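Local coordinates for DUF4847 domain-containing protein (Bacteroides vulgatus, PDB 4ZGF) that is of unknown function but binds calcium, belongs to a calycin-type, lipocalin-like family and was crystallised with benzoic acid bound, at residues Trp11-Tyr17 / Tyr132-Asn138; Ile52-Phe56 / Tyr101-Phe105; Val2-Phe6 / Trp79-Gly83. All coordinates share one frame; numbering follows the deposited sequence. Where two conformers were deposited one is given.

Interaction 1: Trp11-Tyr17 / Tyr132-Asn138; sequences WHVVDFY and YIQFAHN. With BEZ (benzoic acid), chain K.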
loop_
_atom_site.group_PDB
_atom_site.type_symbol
_atom_site.label_atom_id
_atom_site.label_comp_id
_atom_site.label_asym_id
_atom_site.label_seq_id
_atom_site.Cartn_x
_atom_site.Cartn_y
_atom_site.Cartn_z
ATOM N N TRP A 11 2.144 9.214 -0.160
ATOM C CA TRP A 11 1.818 8.076 0.678
ATOM C C TRP A 11 2.970 7.066 0.632
ATOM O O TRP A 11 3.390 6.637 -0.445
ATOM C CB TRP A 11 0.513 7.416 0.202
ATOM C CG TRP A 11 -0.746 8.171 0.491
ATOM C CD1 TRP A 11 -1.546 8.770 -0.429
ATOM C CD2 TRP A 11 -1.372 8.384 1.770
ATOM N NE1 TRP A 11 -2.656 9.309 0.183
ATOM C CE2 TRP A 11 -2.578 9.076 1.532
ATOM C CE3 TRP A 11 -1.022 8.070 3.089
ATOM C CZ2 TRP A 11 -3.453 9.418 2.559
ATOM C CZ3 TRP A 11 -1.900 8.421 4.096
ATOM C CH2 TRP A 11 -3.085 9.085 3.831
ATOM N N HIS A 12 3.457 6.676 1.812
ATOM C CA HIS A 12 4.588 5.785 1.989
ATOM C C HIS A 12 4.122 4.478 2.608
ATOM O O HIS A 12 3.311 4.491 3.543
ATOM C CB HIS A 12 5.610 6.448 2.938
ATOM C CG HIS A 12 6.203 7.709 2.433
ATOM N ND1 HIS A 12 7.383 7.736 1.733
ATOM C CD2 HIS A 12 5.760 8.985 2.538
ATOM C CE1 HIS A 12 7.649 8.992 1.457
ATOM N NE2 HIS A 12 6.691 9.767 1.921
ATOM N N VAL A 13 4.632 3.338 2.134
ATOM C CA VAL A 13 4.155 2.055 2.663
ATOM C C VAL A 13 4.595 1.859 4.122
ATOM O O VAL A 13 5.741 2.057 4.507
ATOM C CB VAL A 13 4.694 0.894 1.804
ATOM C CG1 VAL A 13 4.424 -0.449 2.443
ATOM C CG2 VAL A 13 4.058 0.939 0.435
ATOM N N VAL A 14 3.603 1.430 4.911
ATOM C CA VAL A 14 3.823 0.958 6.286
ATOM C C VAL A 14 4.026 -0.554 6.272
ATOM O O VAL A 14 5.085 -1.051 6.673
ATOM C CB VAL A 14 2.678 1.398 7.215
ATOM C CG1 VAL A 14 2.870 0.831 8.617
ATOM C CG2 VAL A 14 2.564 2.906 7.249
ATOM N N ASP A 15 3.019 -1.322 5.837
ATOM C CA ASP A 15 3.151 -2.792 5.754
ATOM C C ASP A 15 1.951 -3.311 4.970
ATOM O O ASP A 15 1.015 -2.563 4.618
ATOM C CB ASP A 15 3.197 -3.419 7.180
ATOM C CG ASP A 15 4.010 -4.707 7.316
ATOM O OD1 ASP A 15 4.175 -5.433 6.313
ATOM O OD2 ASP A 15 4.432 -4.977 8.472
ATOM N N PHE A 16 2.041 -4.608 4.708
ATOM C CA PHE A 16 0.928 -5.425 4.203
ATOM C C PHE A 16 0.316 -6.120 5.392
ATOM O O PHE A 16 1.040 -6.600 6.255
ATOM C CB PHE A 16 1.465 -6.449 3.200
ATOM C CG PHE A 16 2.070 -5.851 1.955
ATOM C CD1 PHE A 16 3.391 -5.436 1.940
ATOM C CD2 PHE A 16 1.338 -5.730 0.775
ATOM C CE1 PHE A 16 3.972 -4.888 0.795
ATOM C CE2 PHE A 16 1.918 -5.211 -0.376
ATOM C CZ PHE A 16 3.221 -4.802 -0.366
ATOM N N TYR A 17 -1.012 -6.173 5.465
ATOM C CA TYR A 17 -1.703 -6.700 6.626
ATOM C C TYR A 17 -2.561 -7.886 6.229
ATOM O O TYR A 17 -3.240 -7.862 5.192
ATOM C CB TYR A 17 -2.592 -5.615 7.260
ATOM C CG TYR A 17 -1.774 -4.524 7.947
ATOM C CD1 TYR A 17 -1.048 -3.607 7.215
ATOM C CD2 TYR A 17 -1.718 -4.438 9.327
ATOM C CE1 TYR A 17 -0.274 -2.645 7.822
ATOM C CE2 TYR A 17 -0.971 -3.456 9.961
ATOM C CZ TYR A 17 -0.239 -2.573 9.212
ATOM O OH TYR A 17 0.558 -1.598 9.770
ATOM N N TYR A 132 -5.019 -5.946 3.622
ATOM C CA TYR A 132 -4.941 -4.575 3.108
ATOM C C TYR A 132 -3.492 -4.149 3.095
ATOM O O TYR A 132 -2.649 -4.724 3.773
ATOM C CB TYR A 132 -5.805 -3.591 3.908
ATOM C CG TYR A 132 -5.564 -3.519 5.395
ATOM C CD1 TYR A 132 -4.618 -2.664 5.949
ATOM C CD2 TYR A 132 -6.307 -4.298 6.266
ATOM C CE1 TYR A 132 -4.420 -2.582 7.317
ATOM C CE2 TYR A 132 -6.095 -4.260 7.633
ATOM C CZ TYR A 132 -5.161 -3.393 8.171
ATOM O OH TYR A 132 -5.006 -3.374 9.534
ATOM N N ILE A 133 -3.219 -3.092 2.327
ATOM C CA ILE A 133 -1.932 -2.381 2.416
ATOM C C ILE A 133 -2.239 -1.066 3.117
ATOM O O ILE A 133 -3.261 -0.414 2.860
ATOM C CB ILE A 133 -1.269 -2.230 1.045
ATOM C CG1 ILE A 133 0.088 -1.545 1.180
ATOM C CG2 ILE A 133 -2.179 -1.576 0.015
ATOM C CD1 ILE A 133 0.916 -1.591 -0.102
ATOM N N GLN A 134 -1.318 -0.655 4.000
ATOM C CA GLN A 134 -1.449 0.597 4.738
ATOM C C GLN A 134 -0.304 1.530 4.387
ATOM O O GLN A 134 0.868 1.104 4.336
ATOM C CB GLN A 134 -1.502 0.351 6.250
ATOM C CG GLN A 134 -1.792 1.616 7.064
ATOM C CD GLN A 134 -2.024 1.404 8.552
ATOM O OE1 GLN A 134 -1.250 0.739 9.245
ATOM N NE2 GLN A 134 -3.077 2.013 9.060
ATOM N N PHE A 135 -0.657 2.797 4.206
ATOM C CA PHE A 135 0.303 3.873 3.949
ATOM C C PHE A 135 0.184 4.961 5.023
ATOM O O PHE A 135 -0.855 5.114 5.664
ATOM C CB PHE A 135 -0.023 4.573 2.619
ATOM C CG PHE A 135 -0.007 3.692 1.399
ATOM C CD1 PHE A 135 -1.125 2.982 1.018
ATOM C CD2 PHE A 135 1.117 3.619 0.578
ATOM C CE1 PHE A 135 -1.098 2.216 -0.153
ATOM C CE2 PHE A 135 1.122 2.862 -0.571
ATOM C CZ PHE A 135 0.015 2.188 -0.934
ATOM N N ALA A 136 1.261 5.732 5.143
ATOM C CA ALA A 136 1.318 6.931 5.978
ATOM C C ALA A 136 1.914 8.089 5.174
ATOM O O ALA A 136 2.470 7.879 4.083
ATOM C CB ALA A 136 2.186 6.672 7.222
ATOM N N HIS A 137 1.853 9.310 5.710
ATOM C CA HIS A 137 2.423 10.454 5.003
ATOM C C HIS A 137 3.886 10.747 5.313
ATOM O O HIS A 137 4.440 11.722 4.855
ATOM C CB HIS A 137 1.609 11.706 5.232
ATOM C CG HIS A 137 0.324 11.758 4.454
ATOM N ND1 HIS A 137 0.280 11.569 3.081
ATOM C CD2 HIS A 137 -0.938 12.026 4.832
ATOM C CE1 HIS A 137 -0.951 11.749 2.661
ATOM N NE2 HIS A 137 -1.711 12.013 3.695
ATOM N N ASN A 138 4.531 9.868 6.062
ATOM C CA ASN A 138 5.958 9.922 6.353
ATOM C C ASN A 138 6.599 8.609 6.003
ATOM O O ASN A 138 5.989 7.542 6.201
ATOM C CB ASN A 138 6.195 10.225 7.812
ATOM C CG ASN A 138 5.661 11.569 8.155
ATOM O OD1 ASN A 138 6.211 12.606 7.744
ATOM N ND2 ASN A 138 4.515 11.583 8.808
HETATM C C BEZ K . 3.651 8.057 10.134
HETATM O O1 BEZ K . 4.868 7.692 9.960
HETATM O O2 BEZ K . 3.226 9.261 9.947
HETATM C C1 BEZ K . 2.656 7.024 10.591
HETATM C C2 BEZ K . 1.358 7.408 11.020
HETATM C C3 BEZ K . 0.445 6.407 11.376
HETATM C C4 BEZ K . 0.766 5.043 11.306
HETATM C C5 BEZ K . 2.086 4.633 10.860
HETATM C C6 BEZ K . 2.982 5.650 10.530
#

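Interaction 2: Ile52-Phe56 / Tyr101-Phe105; sequences IIHGF and YNNEF. With ACT (acetate ion), chain J.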
loop_
_atom_site.group_PDB
_atom_site.type_symbol
_atom_site.label_atom_id
_atom_site.label_comp_id
_atom_site.label_asym_id
_atom_site.label_seq_id
_atom_site.Cartn_x
_atom_site.Cartn_y
_atom_site.Cartn_z
ATOM N N ILE A 52 13.268 -2.502 2.297
ATOM C CA ILE A 52 12.851 -2.403 0.889
ATOM C C ILE A 52 11.474 -1.723 0.755
ATOM O O ILE A 52 11.308 -0.732 0.038
ATOM C CB ILE A 52 12.866 -3.775 0.201
ATOM C CG1 ILE A 52 14.314 -4.257 0.042
ATOM C CG2 ILE A 52 12.142 -3.719 -1.137
ATOM C CD1 ILE A 52 14.471 -5.715 -0.302
ATOM N N ILE A 53 10.468 -2.260 1.458
ATOM C CA ILE A 53 9.104 -1.766 1.209
ATOM C C ILE A 53 8.903 -0.365 1.773
ATOM O O ILE A 53 8.050 0.381 1.296
ATOM C CB ILE A 53 8.006 -2.730 1.707
ATOM C CG1 ILE A 53 7.904 -2.764 3.229
ATOM C CG2 ILE A 53 8.184 -4.085 1.043
ATOM C CD1 ILE A 53 6.765 -3.614 3.771
ATOM N N HIS A 54 9.711 0.026 2.777
ATOM C CA HIS A 54 9.619 1.388 3.258
ATOM C C HIS A 54 10.012 2.423 2.201
ATOM O O HIS A 54 9.607 3.585 2.302
ATOM C CB HIS A 54 10.454 1.593 4.513
ATOM C CG HIS A 54 9.909 0.898 5.705
ATOM N ND1 HIS A 54 10.703 0.657 6.802
ATOM C CD2 HIS A 54 8.676 0.447 6.021
ATOM C CE1 HIS A 54 9.992 0.084 7.748
ATOM N NE2 HIS A 54 8.763 -0.065 7.313
ATOM N N GLY A 55 10.788 2.000 1.201
ATOM C CA GLY A 55 11.094 2.857 0.069
ATOM C C GLY A 55 9.970 3.009 -0.938
ATOM O O GLY A 55 10.116 3.779 -1.897
ATOM N N PHE A 56 8.867 2.294 -0.765
ATOM C CA PHE A 56 7.765 2.329 -1.731
ATOM C C PHE A 56 6.817 3.472 -1.389
ATOM O O PHE A 56 6.361 3.608 -0.252
ATOM C CB PHE A 56 6.980 1.013 -1.724
ATOM C CG PHE A 56 7.714 -0.208 -2.209
ATOM C CD1 PHE A 56 9.040 -0.209 -2.578
ATOM C CD2 PHE A 56 7.018 -1.407 -2.318
ATOM C CE1 PHE A 56 9.657 -1.366 -3.016
ATOM C CE2 PHE A 56 7.634 -2.544 -2.787
ATOM C CZ PHE A 56 8.957 -2.531 -3.157
ATOM N N TYR A 101 9.027 -8.138 -4.260
ATOM C CA TYR A 101 8.317 -7.137 -3.485
ATOM C C TYR A 101 7.515 -6.199 -4.379
ATOM O O TYR A 101 6.416 -5.780 -4.024
ATOM C CB TYR A 101 9.250 -6.350 -2.567
ATOM C CG TYR A 101 9.997 -7.226 -1.609
ATOM C CD1 TYR A 101 9.341 -7.776 -0.513
ATOM C CD2 TYR A 101 11.337 -7.568 -1.826
ATOM C CE1 TYR A 101 10.008 -8.606 0.382
ATOM C CE2 TYR A 101 12.005 -8.404 -0.941
ATOM C CZ TYR A 101 11.322 -8.904 0.163
ATOM O OH TYR A 101 11.925 -9.781 1.078
ATOM N N ASN A 102 8.067 -5.847 -5.547
ATOM C CA ASN A 102 7.291 -5.034 -6.480
ATOM C C ASN A 102 6.006 -5.744 -6.867
ATOM O O ASN A 102 4.948 -5.128 -6.964
ATOM C CB ASN A 102 8.076 -4.749 -7.764
ATOM C CG ASN A 102 9.131 -3.681 -7.635
ATOM O OD1 ASN A 102 9.335 -3.094 -6.560
ATOM N ND2 ASN A 102 9.802 -3.390 -8.745
ATOM N N ASN A 103 6.119 -7.028 -7.172
ATOM C CA ASN A 103 4.964 -7.788 -7.637
ATOM C C ASN A 103 3.882 -7.813 -6.539
ATOM O O ASN A 103 2.696 -7.673 -6.827
ATOM C CB ASN A 103 5.385 -9.217 -8.009
ATOM C CG ASN A 103 6.416 -9.282 -9.140
ATOM O OD1 ASN A 103 6.690 -8.305 -9.821
ATOM N ND2 ASN A 103 7.036 -10.446 -9.290
ATOM N N GLU A 104 4.302 -7.969 -5.286
ATOM C CA GLU A 104 3.377 -7.972 -4.171
ATOM C C GLU A 104 2.644 -6.612 -4.058
ATOM O O GLU A 104 1.427 -6.553 -3.832
ATOM C CB GLU A 104 4.134 -8.329 -2.899
ATOM C CG GLU A 104 3.263 -8.475 -1.686
ATOM C CD GLU A 104 4.032 -8.931 -0.467
ATOM O OE1 GLU A 104 5.265 -8.807 -0.420
ATOM O OE2 GLU A 104 3.392 -9.409 0.468
ATOM N N PHE A 105 3.409 -5.526 -4.183
ATOM C CA PHE A 105 2.835 -4.184 -4.107
ATOM C C PHE A 105 1.858 -3.921 -5.255
ATOM O O PHE A 105 0.737 -3.420 -5.064
ATOM C CB PHE A 105 3.970 -3.164 -4.105
ATOM C CG PHE A 105 3.515 -1.742 -4.051
ATOM C CD1 PHE A 105 3.167 -1.149 -2.862
ATOM C CD2 PHE A 105 3.362 -0.995 -5.231
ATOM C CE1 PHE A 105 2.763 0.189 -2.797
ATOM C CE2 PHE A 105 2.961 0.336 -5.174
ATOM C CZ PHE A 105 2.662 0.920 -3.948
HETATM C C ACT J . 13.970 1.070 7.662
HETATM O O ACT J . 15.146 1.547 7.630
HETATM O OXT ACT J . 13.310 1.240 6.737
HETATM C CH3 ACT J . 13.458 0.317 8.869
#

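Interaction 3: Val2-Phe6 / Trp79-Gly83; sequences VEEIF and WQADG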
loop_
_atom_site.group_PDB
_atom_site.type_symbol
_atom_site.label_atom_id
_atom_site.label_comp_id
_atom_site.label_asym_id
_atom_site.label_seq_id
_atom_site.Cartn_x
_atom_site.Cartn_y
_atom_site.Cartn_z
ATOM N N VAL A 2 -13.242 12.427 -2.436
ATOM C CA VAL A 2 -12.151 11.451 -2.454
ATOM C C VAL A 2 -10.784 12.090 -2.537
ATOM O O VAL A 2 -9.798 11.545 -1.987
ATOM C CB VAL A 2 -12.331 10.402 -3.570
ATOM C CG1 VAL A 2 -13.627 9.646 -3.313
ATOM C CG2 VAL A 2 -12.201 11.023 -4.989
ATOM N N GLU A 3 -10.681 13.251 -3.184
ATOM C CA GLU A 3 -9.393 13.921 -3.316
ATOM C C GLU A 3 -8.835 14.355 -1.956
ATOM O O GLU A 3 -7.622 14.423 -1.775
ATOM C CB GLU A 3 -9.451 15.107 -4.281
ATOM C CG GLU A 3 -9.847 14.730 -5.718
ATOM C CD GLU A 3 -11.349 14.565 -5.965
ATOM O OE1 GLU A 3 -12.172 14.788 -5.020
ATOM O OE2 GLU A 3 -11.665 14.202 -7.121
ATOM N N GLU A 4 -9.712 14.625 -0.992
ATOM C CA GLU A 4 -9.282 15.034 0.308
ATOM C C GLU A 4 -8.481 13.960 1.037
ATOM O O GLU A 4 -7.595 14.338 1.824
ATOM C CB GLU A 4 -10.460 15.571 1.107
ATOM C CG GLU A 4 -10.994 16.891 0.536
ATOM C CD GLU A 4 -12.273 17.351 1.192
ATOM O OE1 GLU A 4 -12.332 17.388 2.439
ATOM O OE2 GLU A 4 -13.206 17.690 0.455
ATOM N N ILE A 5 -8.713 12.654 0.725
ATOM C CA ILE A 5 -7.861 11.579 1.276
ATOM C C ILE A 5 -6.769 11.149 0.281
ATOM O O ILE A 5 -5.591 11.050 0.639
ATOM C CB ILE A 5 -8.649 10.368 1.831
ATOM C CG1 ILE A 5 -7.718 9.243 2.273
ATOM C CG2 ILE A 5 -9.695 9.837 0.885
ATOM C CD1 ILE A 5 -8.261 8.300 3.349
ATOM N N PHE A 6 -7.129 10.879 -0.958
ATOM C CA PHE A 6 -6.114 10.350 -1.889
ATOM C C PHE A 6 -5.028 11.371 -2.228
ATOM O O PHE A 6 -3.847 11.000 -2.200
ATOM C CB PHE A 6 -6.755 9.784 -3.161
ATOM C CG PHE A 6 -7.354 8.428 -2.935
ATOM C CD1 PHE A 6 -8.647 8.263 -2.442
ATOM C CD2 PHE A 6 -6.609 7.311 -3.170
ATOM C CE1 PHE A 6 -9.159 6.994 -2.203
ATOM C CE2 PHE A 6 -7.109 6.043 -2.933
ATOM C CZ PHE A 6 -8.378 5.887 -2.434
ATOM N N TRP A 79 -6.336 6.586 -11.611
ATOM C CA TRP A 79 -7.138 6.138 -10.496
ATOM C C TRP A 79 -8.428 6.878 -10.459
ATOM O O TRP A 79 -8.544 8.039 -10.866
ATOM C CB TRP A 79 -6.373 6.322 -9.153
ATOM C CG TRP A 79 -6.189 7.748 -8.765
ATOM C CD1 TRP A 79 -5.279 8.624 -9.283
ATOM C CD2 TRP A 79 -7.024 8.519 -7.871
ATOM N NE1 TRP A 79 -5.483 9.889 -8.749
ATOM C CE2 TRP A 79 -6.544 9.847 -7.889
ATOM C CE3 TRP A 79 -8.101 8.205 -7.042
ATOM C CZ2 TRP A 79 -7.124 10.855 -7.122
ATOM C CZ3 TRP A 79 -8.676 9.221 -6.285
ATOM C CH2 TRP A 79 -8.189 10.526 -6.337
ATOM N N GLN A 80 -9.432 6.189 -9.911
ATOM C CA GLN A 80 -10.759 6.761 -9.648
ATOM C C GLN A 80 -11.224 6.266 -8.287
ATOM O O GLN A 80 -10.907 5.141 -7.912
ATOM C CB GLN A 80 -11.737 6.327 -10.779
ATOM C CG GLN A 80 -11.293 6.610 -12.224
ATOM C CD GLN A 80 -10.349 5.587 -12.872
ATOM O OE1 GLN A 80 -10.471 4.343 -12.664
ATOM N NE2 GLN A 80 -9.393 6.100 -13.690
ATOM N N ALA A 81 -11.961 7.077 -7.536
ATOM C CA ALA A 81 -12.555 6.631 -6.294
ATOM C C ALA A 81 -13.940 7.212 -6.172
ATOM O O ALA A 81 -14.278 8.241 -6.770
ATOM C CB ALA A 81 -11.676 7.017 -5.112
ATOM N N ASP A 82 -14.769 6.530 -5.398
ATOM C CA ASP A 82 -16.137 6.949 -5.130
ATOM C C ASP A 82 -16.296 7.106 -3.629
ATOM O O ASP A 82 -16.241 6.100 -2.888
ATOM C CB ASP A 82 -17.096 5.925 -5.707
ATOM C CG ASP A 82 -18.555 6.328 -5.586
ATOM O OD1 ASP A 82 -18.883 7.289 -4.864
ATOM O OD2 ASP A 82 -19.355 5.676 -6.275
ATOM N N GLY A 83 -16.518 8.333 -3.168
ATOM C CA GLY A 83 -16.647 8.575 -1.760
ATOM C C GLY A 83 -17.988 8.193 -1.177
ATOM O O GLY A 83 -18.156 8.210 0.050
#

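Interaction 1: Trp11-Tyr17 / Tyr132-Asn138
W11 and H137 stack face to face where strand 11-21 runs antiparallel to strand 132-136, one pairing within the curled antiparallel sheet expected of a calycin-type fold. The indole can be followed outward from its root. CB rests on the F135 side chain, 3.8 Å from F135 CB. A chi1 of -73° sets CG anti to the carbonyl carbon and carries the indole alongside H137, whose CE1 lies over the face of the six-membered ring, close to CD2 and CE2. CE3 meets the A136 carbonyl, and CH2 at the tip comes within 3.2 Å of H137 NE2. The two ring planes are only 22° apart. H137 is held in this pose by a hydrogen bond from ND1 to the T10 carbonyl, while W11 NE1 bonds to F6 O.

The backbone ladder is broken by a classic beta bulge, in which V14 and D15 both face Q134: V14 N bonds to Q134 O at 2.8 Å, and Q134 N to D15 O at 3.1 Å. Past the bulge, Y17 CB lies over the face of the Y132 ring, 3.5 Å from its centroid. The two phenol planes are nearly parallel but slid apart, so the rings barely overlap; Y17 CB and CG, not the far part of its ring, lie against Y132. On the other flank of the bulge, the same sheet face carries the benzoic acid pocket. A136 CB touches the ligand ring at C1, 3.4 Å away, and N138 ND2 donates an almost straight hydrogen bond (171°) to benzoic acid O2 at 2.9 Å.

Interaction 2: Ile52-Phe56 / Tyr101-Phe105
The F56 ring turns its edge toward the face of F105, a T-shaped pair with centroids 5.5 Å apart and planes at 75°, while another part of its rim points at the carbonyl of Y101. With chi2 at 4° the F56 ring plane nearly contains its own CA, and I53 CA lies over one face. The arrangement joins the C-terminal part of helix 40-54 and the loop after it to helix 100-111, which packs against strands of the calycin-type antiparallel sheet. F56 divides its rim among several partners: CD2 lies 3.9 Å from F105 CD1, CE2 meets the Y101 carbonyl oxygen, and CZ comes within 3.9 Å of Y101 CB.

The Y101 ring crosses the two isoleucines at about a right angle, with I52 CD1 3.7 Å from Y101 CE2 and I53 CG2 rather farther off at Y101 CD1. No hydrogen bond joins the two segments, and the cohesion is hydrophobic and aromatic. The buried N102 side chain is hydrogen-bonded outside the segments, its ND2 to Q71 O, and its OD1 also lies 3.5 Å from F56 CZ.

Interaction 3: Val2-Phe6 / Trp79-Gly83
Helix 2-6, from which V2 and F6 reach across, lies over the end of strand 73-82 with the axes of the two segments 9.2 Å apart at closest approach and their directions 122° apart. Within this short helix V2 O accepts from both I5 N and F6 N, a shared carbonyl that ties the first residue of the contact to the last and leaves V2 and F6 facing the strand one turn apart.

V2 uses its two methyl branches differently. CG1, anti to the carbonyl carbon, touches A81 CB at 3.7 Å and presses on the backbone beyond it, with G83 N at 3.2 Å, a close fit where the strand ends. CG2 turns toward the indole, loosely approaching W79 CZ3. One turn on, F6 CB sits 3.6 Å from W79 CH2, and the phenyl and the six-membered ring of the indole lie near parallel, 24° apart, but slid so far that they barely overlap: W79 CE3 stands over the rim of the F6 face. A81 CB lies at the edge of the indole, near its plane, and meets F6 CE1 at 3.8 Å. In W79 a chi1 of 69° places CG between the backbone N and the carbonyl carbon and turns the indole toward F6; NE1 bonds to K61 O.

The charged residue at the strand end behaves otherwise. D82, its CB directed away from the helix, contributes OD2 to a calcium site with D85, while OD1 pairs with K84 in a salt bridge. Strand 73-82 therefore serves two chemistries: W79 and A81 meet the N-terminal helix through apolar and aromatic contacts, with no hydrogen bond between the segments, whereas D82 brings its carboxylate to the metal.

Interactions 1 and 2 form the buried centre and abut directly. V13 N lies 3.0 Å from F56 O, probably a hydrogen bond, while I133 CD1 packs on F105 CD1, joining the paired strands to helix 100-111. Interaction 3 is only partly buried, about 17 Å between centres from interaction 1, yet the chain links them: helix 2-6 leads into strand 11-21, and W11 CZ2 packs on I5 O. Interactions 2 and 3 do not touch and lie on opposite sides of the chain's centre. Backbone hydrogen bonds organise interaction 1, whereas the two helix contacts have none between their segments and are mainly side-chain packing. Benzoic acid is bound at A136 and N138 in interaction 1, and a calcium at D82 in interaction 3.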